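Local coordinates for protein hexokinase (Schistosoma mansoni, PDB 1BDG) that binds glucose and, as expected of a hexokinase, transfers a phosphoryl group from ATP to hexoses, the entry step of glycolysis, at residues P353-E356 with P357-R361; I307-G311 with D312-R316; H297-V300 with Y301-Q305. All blocks are in the same frame, centred on the assembly; numbering follows the deposited sequence.

Contact 1 of 3, residues P353-E356 with P357-R361; sequences PVVE and PIDNR
Glu356 and Asp359 exchange bonds at the start of helix 357-389: each takes a hydrogen bond from the other's backbone amide. Glu356 is the N-cap residue, and Pro357 suits the first helical turn because its ring fixes phi near the helical value and its nitrogen has no hydrogen to place. The tight side is mostly backbone. Glu356 O accepts the helical bond from Asn360 N at 3.1 Å, and a weak, bent bond from Asp359 N. In return Asp359 folds back: its CG stands beside its own backbone N (chi1 -59°), which lets OD2 receive Glu356 N at 2.9 Å, on the anti side of the carboxylate and 21° out of its plane. This is the half of a capping box in which the third helical residue caps the N-cap amide. Beside the cap, Val355 CG2 lies against Asn360 ND2 at 3.4 Å, the two side chains crossing at about a right angle. Asn360 is turned so that its OD1 serves His343, while Val355 packs on helix 340-349. Ile358, also buried, turns its apolar bulk to helix 5-16.

The other side is looser. Pro357 is exposed, and the extended Glu356 side chain runs alongside Ile358, pointing the same way. The Glu356 and Asp359 carboxylates stay apart, OE1 to OD2 being 5.0 Å. Arg310 forms a salt bridge with Asp359 OD2 and a weak, long ion pair with Glu356, so its charge, together with the helix N-terminus, would be expected to favour the ionised form of Asp359.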
ATOM      1  N   PRO A 353      20.799  -7.572 -24.513  1.00 20.65           N
ATOM      2  CA  PRO A 353      21.455  -7.898 -25.794  1.00 22.69           C
ATOM      3  C   PRO A 353      21.457  -9.375 -26.241  1.00 22.89           C
ATOM      4  O   PRO A 353      20.898  -9.713 -27.284  1.00 24.20           O
ATOM      5  CB  PRO A 353      22.880  -7.397 -25.565  1.00 22.28           C
ATOM      6  CG  PRO A 353      22.677  -6.240 -24.678  1.00 20.72           C
ATOM      7  CD  PRO A 353      21.704  -6.778 -23.673  1.00 20.12           C
ATOM      8  N   VAL A 354      22.163 -10.233 -25.509  1.00 20.95           N
ATOM      9  CA  VAL A 354      22.236 -11.658 -25.823  1.00 20.52           C
ATOM     10  C   VAL A 354      21.621 -12.375 -24.629  1.00 20.78           C
ATOM     11  O   VAL A 354      22.069 -12.168 -23.499  1.00 20.17           O
ATOM     12  CB  VAL A 354      23.697 -12.132 -25.963  1.00 20.00           C
ATOM     13  CG1 VAL A 354      23.748 -13.556 -26.450  1.00 19.10           C
ATOM     14  CG2 VAL A 354      24.453 -11.220 -26.903  1.00 20.50           C
ATOM     15  N   VAL A 355      20.618 -13.221 -24.878  1.00 20.28           N
ATOM     16  CA  VAL A 355      19.926 -13.947 -23.812  1.00 18.50           C
ATOM     17  C   VAL A 355      19.891 -15.464 -24.037  1.00 20.28           C
ATOM     18  O   VAL A 355      19.733 -15.937 -25.174  1.00 20.93           O
ATOM     19  CB  VAL A 355      18.484 -13.413 -23.641  1.00 17.56           C
ATOM     20  CG1 VAL A 355      17.714 -13.599 -24.920  1.00 18.49           C
ATOM     21  CG2 VAL A 355      17.768 -14.124 -22.498  1.00 18.95           C
ATOM     22  N   GLU A 356      20.011 -16.221 -22.945  1.00 20.53           N
ATOM     23  CA  GLU A 356      20.003 -17.685 -22.991  1.00 20.60           C
ATOM     24  C   GLU A 356      18.954 -18.342 -22.096  1.00 21.27           C
ATOM     25  O   GLU A 356      18.520 -17.776 -21.092  1.00 21.61           O
ATOM     26  CB  GLU A 356      21.358 -18.243 -22.550  1.00 19.64           C
ATOM     27  CG  GLU A 356      22.548 -17.780 -23.340  1.00 17.94           C
ATOM     28  CD  GLU A 356      23.703 -18.748 -23.236  1.00 20.22           C
ATOM     29  OE1 GLU A 356      23.723 -19.567 -22.291  1.00 20.26           O
ATOM     30  OE2 GLU A 356      24.588 -18.708 -24.113  1.00 20.25           O
ATOM     31  N   PRO A 357      18.566 -19.577 -22.428  1.00 24.05           N
ATOM     32  CA  PRO A 357      17.582 -20.331 -21.652  1.00 24.81           C
ATOM     33  C   PRO A 357      17.898 -20.316 -20.148  1.00 24.29           C
ATOM     34  O   PRO A 357      16.998 -20.128 -19.328  1.00 26.12           O
ATOM     35  CB  PRO A 357      17.689 -21.730 -22.256  1.00 24.71           C
ATOM     36  CG  PRO A 357      17.825 -21.406 -23.714  1.00 24.36           C
ATOM     37  CD  PRO A 357      18.826 -20.256 -23.717  1.00 26.34           C
ATOM     38  N   ILE A 358      19.161 -20.489 -19.777  1.00 22.08           N
ATOM     39  CA  ILE A 358      19.489 -20.458 -18.353  1.00 20.03           C
ATOM     40  C   ILE A 358      19.108 -19.115 -17.747  1.00 20.41           C
ATOM     41  O   ILE A 358      18.580 -19.059 -16.645  1.00 19.41           O
ATOM     42  CB  ILE A 358      20.973 -20.635 -18.052  1.00 19.96           C
ATOM     43  CG1 ILE A 358      21.777 -20.792 -19.332  1.00 19.79           C
ATOM     44  CG2 ILE A 358      21.170 -21.747 -17.036  1.00 16.38           C
ATOM     45  CD1 ILE A 358      23.209 -20.297 -19.177  1.00 23.43           C
ATOM     46  N   ASP A 359      19.364 -18.036 -18.482  1.00 19.82           N
ATOM     47  CA  ASP A 359      19.072 -16.703 -17.980  1.00 19.63           C
ATOM     48  C   ASP A 359      17.589 -16.545 -17.707  1.00 20.96           C
ATOM     49  O   ASP A 359      17.189 -16.010 -16.661  1.00 19.12           O
ATOM     50  CB  ASP A 359      19.544 -15.637 -18.966  1.00 19.74           C
ATOM     51  CG  ASP A 359      21.028 -15.718 -19.253  1.00 17.97           C
ATOM     52  OD1 ASP A 359      21.834 -15.898 -18.315  1.00 16.33           O
ATOM     53  OD2 ASP A 359      21.383 -15.585 -20.434  1.00 17.33           O
ATOM     54  N   ASN A 360      16.784 -17.022 -18.653  1.00 20.74           N
ATOM     55  CA  ASN A 360      15.336 -16.957 -18.540  1.00 19.86           C
ATOM     56  C   ASN A 360      14.893 -17.779 -17.339  1.00 20.82           C
ATOM     57  O   ASN A 360      14.141 -17.291 -16.482  1.00 22.22           O
ATOM     58  CB  ASN A 360      14.687 -17.494 -19.811  1.00 21.08           C
ATOM     59  CG  ASN A 360      14.860 -16.569 -20.996  1.00 22.02           C
ATOM     60  OD1 ASN A 360      14.699 -16.983 -22.145  1.00 22.23           O
ATOM     61  ND2 ASN A 360      15.132 -15.298 -20.729  1.00 24.59           N
ATOM     62  N   ARG A 361      15.378 -19.014 -17.262  1.00 19.68           N
ATOM     63  CA  ARG A 361      15.043 -19.903 -16.152  1.00 20.57           C
ATOM     64  C   ARG A 361      15.450 -19.288 -14.802  1.00 20.28           C
ATOM     65  O   ARG A 361      14.640 -19.203 -13.878  1.00 20.58           O
ATOM     66  CB  ARG A 361      15.698 -21.273 -16.344  1.00 19.34           C
ATOM     67  CG  ARG A 361      15.485 -22.176 -15.159  1.00 23.26           C
ATOM     68  CD  ARG A 361      15.548 -23.634 -15.510  1.00 24.81           C
ATOM     69  NE  ARG A 361      16.479 -24.365 -14.659  1.00 25.61           N
ATOM     70  CZ  ARG A 361      16.605 -25.687 -14.667  1.00 27.41           C
ATOM     71  NH1 ARG A 361      15.838 -26.419 -15.482  1.00 30.38           N
ATOM     72  NH2 ARG A 361      17.521 -26.276 -13.902  1.00 25.12           N
TER

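Contact 2 of 3, residues I307-G311 with D312-R316; sequences ILFRG and DLPER
Phe309 and Asp312 are joined across a tight turn by the backbone bond from Asp312 N to Phe309 O, 2.8 Å long and nearly straight at the hydrogen (166°). The preceding turn is closed in the same way, by Gly311 N on Leu308 O at 2.8 Å. Phe309, Arg310 and Gly311 all have positive phi, and Gly311 takes its place easily, having no CB to press on Arg310 O.

Apolar contacts come from the Phe309 ring. Its CG lies beside the backbone N (chi1 -43°), which brings the ring alongside residues 312-314. Leu308 CD1 sits 3.9 Å above one face, toward the rim, and Pro314 CD approaches Phe309 CD2 obliquely at 4.2 Å. Val303 and Val352 also touch this ring, so a large aromatic suits the site; the ring of Pro314 restrains its own phi (-75°), in keeping with the extended course of the chain here. The edge of the same aromatic ring, by contrast, faces a carbonyl: Asp312 O lies near its plane, 3.5 Å from Phe309 CD2.

The polar contact runs through one water. It donates to Asp312 OD1 at 2.7 Å and, weakly, to Arg310 O; a short carboxylate beside the turn is well placed for such a bridge. Arg310 belongs elsewhere: its side chain leads away from Asp312, NE staying 6.5 Å from OD2, and its guanidinium pairs with Asp359.

Two overlapping beta turns result, the second, 309-312, with type I' angles, in a loop rather than a hairpin: one tight coil of left-handed helical backbone, after which the chain runs on extended.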
ATOM      1  N   ILE A 307      26.938 -15.402 -13.145  1.00 18.94           N
ATOM      2  CA  ILE A 307      25.878 -16.411 -13.198  1.00 17.22           C
ATOM      3  C   ILE A 307      24.743 -16.041 -14.154  1.00 16.27           C
ATOM      4  O   ILE A 307      23.886 -16.863 -14.440  1.00 17.32           O
ATOM      5  CB  ILE A 307      25.341 -16.738 -11.778  1.00 16.70           C
ATOM      6  CG1 ILE A 307      26.522 -17.033 -10.833  1.00 17.97           C
ATOM      7  CG2 ILE A 307      24.454 -17.980 -11.806  1.00 16.79           C
ATOM      8  CD1 ILE A 307      26.155 -17.354  -9.377  1.00 14.09           C
ATOM      9  N   LEU A 308      24.760 -14.818 -14.672  1.00 13.74           N
ATOM     10  CA  LEU A 308      23.760 -14.339 -15.630  1.00 13.29           C
ATOM     11  C   LEU A 308      24.425 -13.537 -16.750  1.00 13.61           C
ATOM     12  O   LEU A 308      25.457 -12.911 -16.560  1.00 12.04           O
ATOM     13  CB  LEU A 308      22.710 -13.432 -14.966  1.00 12.93           C
ATOM     14  CG  LEU A 308      21.314 -13.904 -14.530  1.00 12.96           C
ATOM     15  CD1 LEU A 308      20.381 -12.706 -14.476  1.00 10.76           C
ATOM     16  CD2 LEU A 308      20.752 -14.917 -15.485  1.00 13.22           C
ATOM     17  N   PHE A 309      23.805 -13.554 -17.920  1.00 16.35           N
ATOM     18  CA  PHE A 309      24.282 -12.822 -19.096  1.00 19.11           C
ATOM     19  C   PHE A 309      25.810 -12.826 -19.286  1.00 18.97           C
ATOM     20  O   PHE A 309      26.395 -11.832 -19.710  1.00 18.73           O
ATOM     21  CB  PHE A 309      23.758 -11.376 -19.058  1.00 18.68           C
ATOM     22  CG  PHE A 309      22.303 -11.255 -18.645  1.00 19.75           C
ATOM     23  CD1 PHE A 309      21.363 -12.207 -19.031  1.00 18.95           C
ATOM     24  CD2 PHE A 309      21.875 -10.169 -17.873  1.00 18.62           C
ATOM     25  CE1 PHE A 309      20.027 -12.080 -18.656  1.00 20.22           C
ATOM     26  CE2 PHE A 309      20.539 -10.040 -17.497  1.00 18.70           C
ATOM     27  CZ  PHE A 309      19.617 -10.998 -17.890  1.00 18.69           C
ATOM     28  N   ARG A 310      26.443 -13.955 -18.980  1.00 18.75           N
ATOM     29  CA  ARG A 310      27.895 -14.098 -19.108  1.00 20.16           C
ATOM     30  C   ARG A 310      28.668 -12.967 -18.450  1.00 19.84           C
ATOM     31  O   ARG A 310      29.798 -12.675 -18.844  1.00 20.15           O
ATOM     32  CB  ARG A 310      28.308 -14.221 -20.584  1.00 19.32           C
ATOM     33  CG  ARG A 310      28.351 -15.639 -21.087  1.00 19.29           C
ATOM     34  CD  ARG A 310      26.991 -16.273 -20.920  1.00 21.62           C
ATOM     35  NE  ARG A 310      25.964 -15.500 -21.618  1.00 22.82           N
ATOM     36  CZ  ARG A 310      24.659 -15.709 -21.493  1.00 19.59           C
ATOM     37  NH1 ARG A 310      24.216 -16.664 -20.687  1.00 18.94           N
ATOM     38  NH2 ARG A 310      23.799 -14.961 -22.174  1.00 19.97           N
ATOM     39  N   GLY A 311      28.061 -12.346 -17.443  1.00 19.79           N
ATOM     40  CA  GLY A 311      28.707 -11.253 -16.735  1.00 20.01           C
ATOM     41  C   GLY A 311      28.436  -9.864 -17.288  1.00 21.14           C
ATOM     42  O   GLY A 311      28.941  -8.886 -16.750  1.00 22.79           O
ATOM     43  N   ASP A 312      27.682  -9.764 -18.379  1.00 21.54           N
ATOM     44  CA  ASP A 312      27.354  -8.472 -18.963  1.00 21.75           C
ATOM     45  C   ASP A 312      26.045  -7.951 -18.412  1.00 22.77           C
ATOM     46  O   ASP A 312      25.023  -8.660 -18.406  1.00 23.11           O
ATOM     47  CB  ASP A 312      27.216  -8.569 -20.481  1.00 24.59           C
ATOM     48  CG  ASP A 312      28.511  -8.908 -21.162  1.00 26.75           C
ATOM     49  OD1 ASP A 312      29.579  -8.581 -20.610  1.00 30.56           O
ATOM     50  OD2 ASP A 312      28.467  -9.512 -22.258  1.00 31.26           O
ATOM     51  N   LEU A 313      26.055  -6.676 -18.048  1.00 20.70           N
ATOM     52  CA  LEU A 313      24.886  -6.004 -17.501  1.00 20.86           C
ATOM     53  C   LEU A 313      24.448  -5.010 -18.580  1.00 20.63           C
ATOM     54  O   LEU A 313      25.281  -4.300 -19.132  1.00 20.38           O
ATOM     55  CB  LEU A 313      25.298  -5.278 -16.205  1.00 19.81           C
ATOM     56  CG  LEU A 313      24.327  -4.459 -15.343  1.00 19.08           C
ATOM     57  CD1 LEU A 313      23.360  -5.374 -14.648  1.00 15.50           C
ATOM     58  CD2 LEU A 313      25.120  -3.669 -14.312  1.00 16.39           C
ATOM     59  N   PRO A 314      23.157  -5.017 -18.961  1.00 21.46           N
ATOM     60  CA  PRO A 314      22.617  -4.113 -19.988  1.00 22.97           C
ATOM     61  C   PRO A 314      22.456  -2.701 -19.439  1.00 24.46           C
ATOM     62  O   PRO A 314      22.118  -2.528 -18.257  1.00 24.37           O
ATOM     63  CB  PRO A 314      21.238  -4.699 -20.292  1.00 21.97           C
ATOM     64  CG  PRO A 314      21.304  -6.112 -19.773  1.00 23.25           C
ATOM     65  CD  PRO A 314      22.133  -5.980 -18.527  1.00 22.77           C
ATOM     66  N   GLU A 315      22.633  -1.708 -20.314  1.00 24.53           N
ATOM     67  CA  GLU A 315      22.523  -0.290 -19.954  1.00 24.59           C
ATOM     68  C   GLU A 315      21.274  -0.022 -19.123  1.00 25.02           C
ATOM     69  O   GLU A 315      21.355   0.581 -18.052  1.00 26.53           O
ATOM     70  CB  GLU A 315      22.519   0.583 -21.223  1.00 23.65           C
ATOM     71  N   ARG A 316      20.138  -0.524 -19.607  1.00 25.26           N
ATOM     72  CA  ARG A 316      18.840  -0.371 -18.954  1.00 25.48           C
ATOM     73  C   ARG A 316      18.854  -0.736 -17.468  1.00 24.85           C
ATOM     74  O   ARG A 316      18.573   0.109 -16.616  1.00 25.71           O
ATOM     75  CB  ARG A 316      17.795  -1.203 -19.694  1.00 26.27           C
ATOM     76  CG  ARG A 316      16.427  -1.246 -19.014  1.00 29.49           C
ATOM     77  CD  ARG A 316      15.402  -0.262 -19.601  1.00 31.80           C
ATOM     78  NE  ARG A 316      14.213  -0.187 -18.735  1.00 33.58           N
ATOM     79  CZ  ARG A 316      12.962   0.010 -19.149  1.00 32.43           C
ATOM     80  NH1 ARG A 316      12.690   0.153 -20.448  1.00 31.32           N
ATOM     81  NH2 ARG A 316      11.980   0.078 -18.251  1.00 29.73           N
TER
HETATM   82  O   HOH W   1      30.936 -10.704 -21.440  1.00 14.51           O

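Contact 3 of 3, residues H297-V300 with Y301-Q305; sequences HIIV and YLVEQ
From His297 to Val300 each carbonyl accepts the amide four residues on, Tyr301, Leu302, Val303 and Glu304 in turn, over 2.8 to 3.2 Å from N to O, which is the regular pattern of an alpha-helix and here forms the last turns of helix 288-304 in the large subdomain.

Side chains four apart share a face. Ile298 and Leu302 lie side by side, pointing the same way, with Ile298 CG2 at 3.8 Å from Leu302 CD1. That Ile298 methyl stands anti to its own backbone N and leans toward the helix's C-terminal end, against Leu302. Branched aliphatics suit this pair, since both are buried and face helices 5-16 and 357-389. One step round, Ile299 CG2 and Val303 CG2 meet more loosely at 4.4 Å, both residues turned to Leu308 of the following loop. Val300, on the next flank and less buried, packs on Leu313 of that same loop, so the beta-branched residues here serve the loop as well as the helix. His297 is more polar and only partly buried; its ND1 bonds to Glu293 O one turn earlier.

Tyr301 is likewise only partly buried, which fits an aromatic with a hydroxyl: it touches Ile15, and Gln305 CG rests 3.6 Å above one face of the Tyr301 ring, offset toward the rim.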
ATOM      1  N   HIS A 297      17.943  -6.181  -8.235  1.00 13.06           N
ATOM      2  CA  HIS A 297      19.091  -6.294  -7.350  1.00 11.99           C
ATOM      3  C   HIS A 297      19.677  -7.688  -7.382  1.00 12.53           C
ATOM      4  O   HIS A 297      20.878  -7.840  -7.454  1.00 15.15           O
ATOM      5  CB  HIS A 297      18.733  -5.887  -5.927  1.00 10.26           C
ATOM      6  CG  HIS A 297      18.853  -4.418  -5.691  1.00  9.33           C
ATOM      7  ND1 HIS A 297      17.898  -3.521  -6.110  1.00 12.84           N
ATOM      8  CD2 HIS A 297      19.854  -3.683  -5.164  1.00 10.74           C
ATOM      9  CE1 HIS A 297      18.307  -2.290  -5.856  1.00 11.80           C
ATOM     10  NE2 HIS A 297      19.496  -2.363  -5.280  1.00 11.81           N
ATOM     11  N   ILE A 298      18.831  -8.705  -7.351  1.00 12.97           N
ATOM     12  CA  ILE A 298      19.311 -10.068  -7.400  1.00 14.19           C
ATOM     13  C   ILE A 298      20.066 -10.248  -8.717  1.00 16.16           C
ATOM     14  O   ILE A 298      21.212 -10.691  -8.723  1.00 17.14           O
ATOM     15  CB  ILE A 298      18.140 -11.070  -7.313  1.00 15.27           C
ATOM     16  CG1 ILE A 298      17.418 -10.912  -5.970  1.00 13.08           C
ATOM     17  CG2 ILE A 298      18.657 -12.498  -7.501  1.00 13.59           C
ATOM     18  CD1 ILE A 298      15.948 -11.253  -6.007  1.00 10.39           C
ATOM     19  N   ILE A 299      19.429  -9.860  -9.823  1.00 18.44           N
ATOM     20  CA  ILE A 299      20.030  -9.956 -11.154  1.00 18.92           C
ATOM     21  C   ILE A 299      21.399  -9.300 -11.165  1.00 18.60           C
ATOM     22  O   ILE A 299      22.407  -9.998 -11.288  1.00 20.57           O
ATOM     23  CB  ILE A 299      19.125  -9.340 -12.249  1.00 20.05           C
ATOM     24  CG1 ILE A 299      17.876 -10.206 -12.427  1.00 19.90           C
ATOM     25  CG2 ILE A 299      19.867  -9.274 -13.583  1.00 18.88           C
ATOM     26  CD1 ILE A 299      16.885  -9.636 -13.418  1.00 21.30           C
ATOM     27  N   VAL A 300      21.448  -7.979 -11.029  1.00 16.16           N
ATOM     28  CA  VAL A 300      22.732  -7.268 -10.994  1.00 17.10           C
ATOM     29  C   VAL A 300      23.799  -8.034 -10.151  1.00 16.84           C
ATOM     30  O   VAL A 300      24.967  -8.130 -10.554  1.00 17.10           O
ATOM     31  CB  VAL A 300      22.538  -5.816 -10.492  1.00 17.33           C
ATOM     32  CG1 VAL A 300      23.864  -5.185 -10.116  1.00 16.39           C
ATOM     33  CG2 VAL A 300      21.858  -4.995 -11.571  1.00 16.25           C
ATOM     34  N   TYR A 301      23.383  -8.632  -9.033  1.00 15.10           N
ATOM     35  CA  TYR A 301      24.293  -9.411  -8.201  1.00 14.55           C
ATOM     36  C   TYR A 301      24.735 -10.662  -8.960  1.00 16.79           C
ATOM     37  O   TYR A 301      25.925 -10.988  -9.014  1.00 16.26           O
ATOM     38  CB  TYR A 301      23.612  -9.850  -6.904  1.00 14.06           C
ATOM     39  CG  TYR A 301      24.417 -10.878  -6.143  1.00 16.46           C
ATOM     40  CD1 TYR A 301      25.677 -10.567  -5.631  1.00 16.42           C
ATOM     41  CD2 TYR A 301      23.938 -12.183  -5.962  1.00 18.74           C
ATOM     42  CE1 TYR A 301      26.442 -11.524  -4.957  1.00 18.18           C
ATOM     43  CE2 TYR A 301      24.703 -13.153  -5.290  1.00 18.11           C
ATOM     44  CZ  TYR A 301      25.952 -12.808  -4.793  1.00 17.74           C
ATOM     45  OH  TYR A 301      26.708 -13.739  -4.129  1.00 18.69           O
ATOM     46  N   LEU A 302      23.758 -11.383  -9.510  1.00 19.19           N
ATOM     47  CA  LEU A 302      23.998 -12.607 -10.268  1.00 18.88           C
ATOM     48  C   LEU A 302      24.900 -12.350 -11.463  1.00 19.79           C
ATOM     49  O   LEU A 302      25.636 -13.238 -11.882  1.00 19.10           O
ATOM     50  CB  LEU A 302      22.675 -13.179 -10.778  1.00 19.19           C
ATOM     51  CG  LEU A 302      21.792 -13.945  -9.804  1.00 20.45           C
ATOM     52  CD1 LEU A 302      20.391 -14.143 -10.397  1.00 17.35           C
ATOM     53  CD2 LEU A 302      22.470 -15.272  -9.456  1.00 17.85           C
ATOM     54  N   VAL A 303      24.810 -11.152 -12.031  1.00 19.63           N
ATOM     55  CA  VAL A 303      25.622 -10.798 -13.181  1.00 22.78           C
ATOM     56  C   VAL A 303      27.080 -10.566 -12.814  1.00 23.07           C
ATOM     57  O   VAL A 303      27.971 -10.907 -13.597  1.00 26.28           O
ATOM     58  CB  VAL A 303      25.035  -9.577 -13.956  1.00 24.31           C
ATOM     59  CG1 VAL A 303      26.129  -8.810 -14.677  1.00 22.94           C
ATOM     60  CG2 VAL A 303      24.003 -10.055 -14.974  1.00 23.14           C
ATOM     61  N   GLU A 304      27.353 -10.029 -11.628  1.00 22.15           N
ATOM     62  CA  GLU A 304      28.754  -9.824 -11.273  1.00 22.21           C
ATOM     63  C   GLU A 304      29.421 -11.091 -10.799  1.00 20.85           C
ATOM     64  O   GLU A 304      30.641 -11.140 -10.646  1.00 22.61           O
ATOM     65  CB  GLU A 304      28.947  -8.691 -10.269  1.00 24.55           C
ATOM     66  CG  GLU A 304      28.233  -8.837  -8.976  1.00 25.55           C
ATOM     67  CD  GLU A 304      28.882  -7.995  -7.929  1.00 26.41           C
ATOM     68  OE1 GLU A 304      28.598  -6.772  -7.873  1.00 26.45           O
ATOM     69  OE2 GLU A 304      29.711  -8.569  -7.186  1.00 28.44           O
ATOM     70  N   GLN A 305      28.613 -12.093 -10.493  1.00 19.98           N
ATOM     71  CA  GLN A 305      29.130 -13.396 -10.107  1.00 19.84           C
ATOM     72  C   GLN A 305      29.196 -14.254 -11.379  1.00 19.90           C
ATOM     73  O   GLN A 305      29.312 -15.467 -11.294  1.00 23.29           O
ATOM     74  CB  GLN A 305      28.208 -14.086  -9.097  1.00 18.22           C
ATOM     75  CG  GLN A 305      28.112 -13.396  -7.768  1.00 17.46           C
ATOM     76  CD  GLN A 305      29.459 -13.239  -7.095  1.00 16.43           C
ATOM     77  OE1 GLN A 305      30.101 -14.221  -6.742  1.00 14.45           O
ATOM     78  NE2 GLN A 305      29.882 -11.992  -6.890  1.00 15.15           N
TER

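Followed from the N terminus, contact 3 comes first, then contact 2, then contact 1; they run in series, with none nested in or crossing another. Contact 3 finishes helix 288-304, and Leu302 O probably accepts Ile307 N, leading straight into the turns of contact 2, which close a small loop at 308-312. From there Leu313 returns along the helix to pack on Val300. Contact 1 opens helix 357-389 after a longer excursion through helices 327-331 and 340-349, and meets contact 2 where Asp359 pairs with Arg310 and its OD1 probably receives Phe309 N. Residues 307-313 thus lie between two helices and tie the end of one to the start of the other.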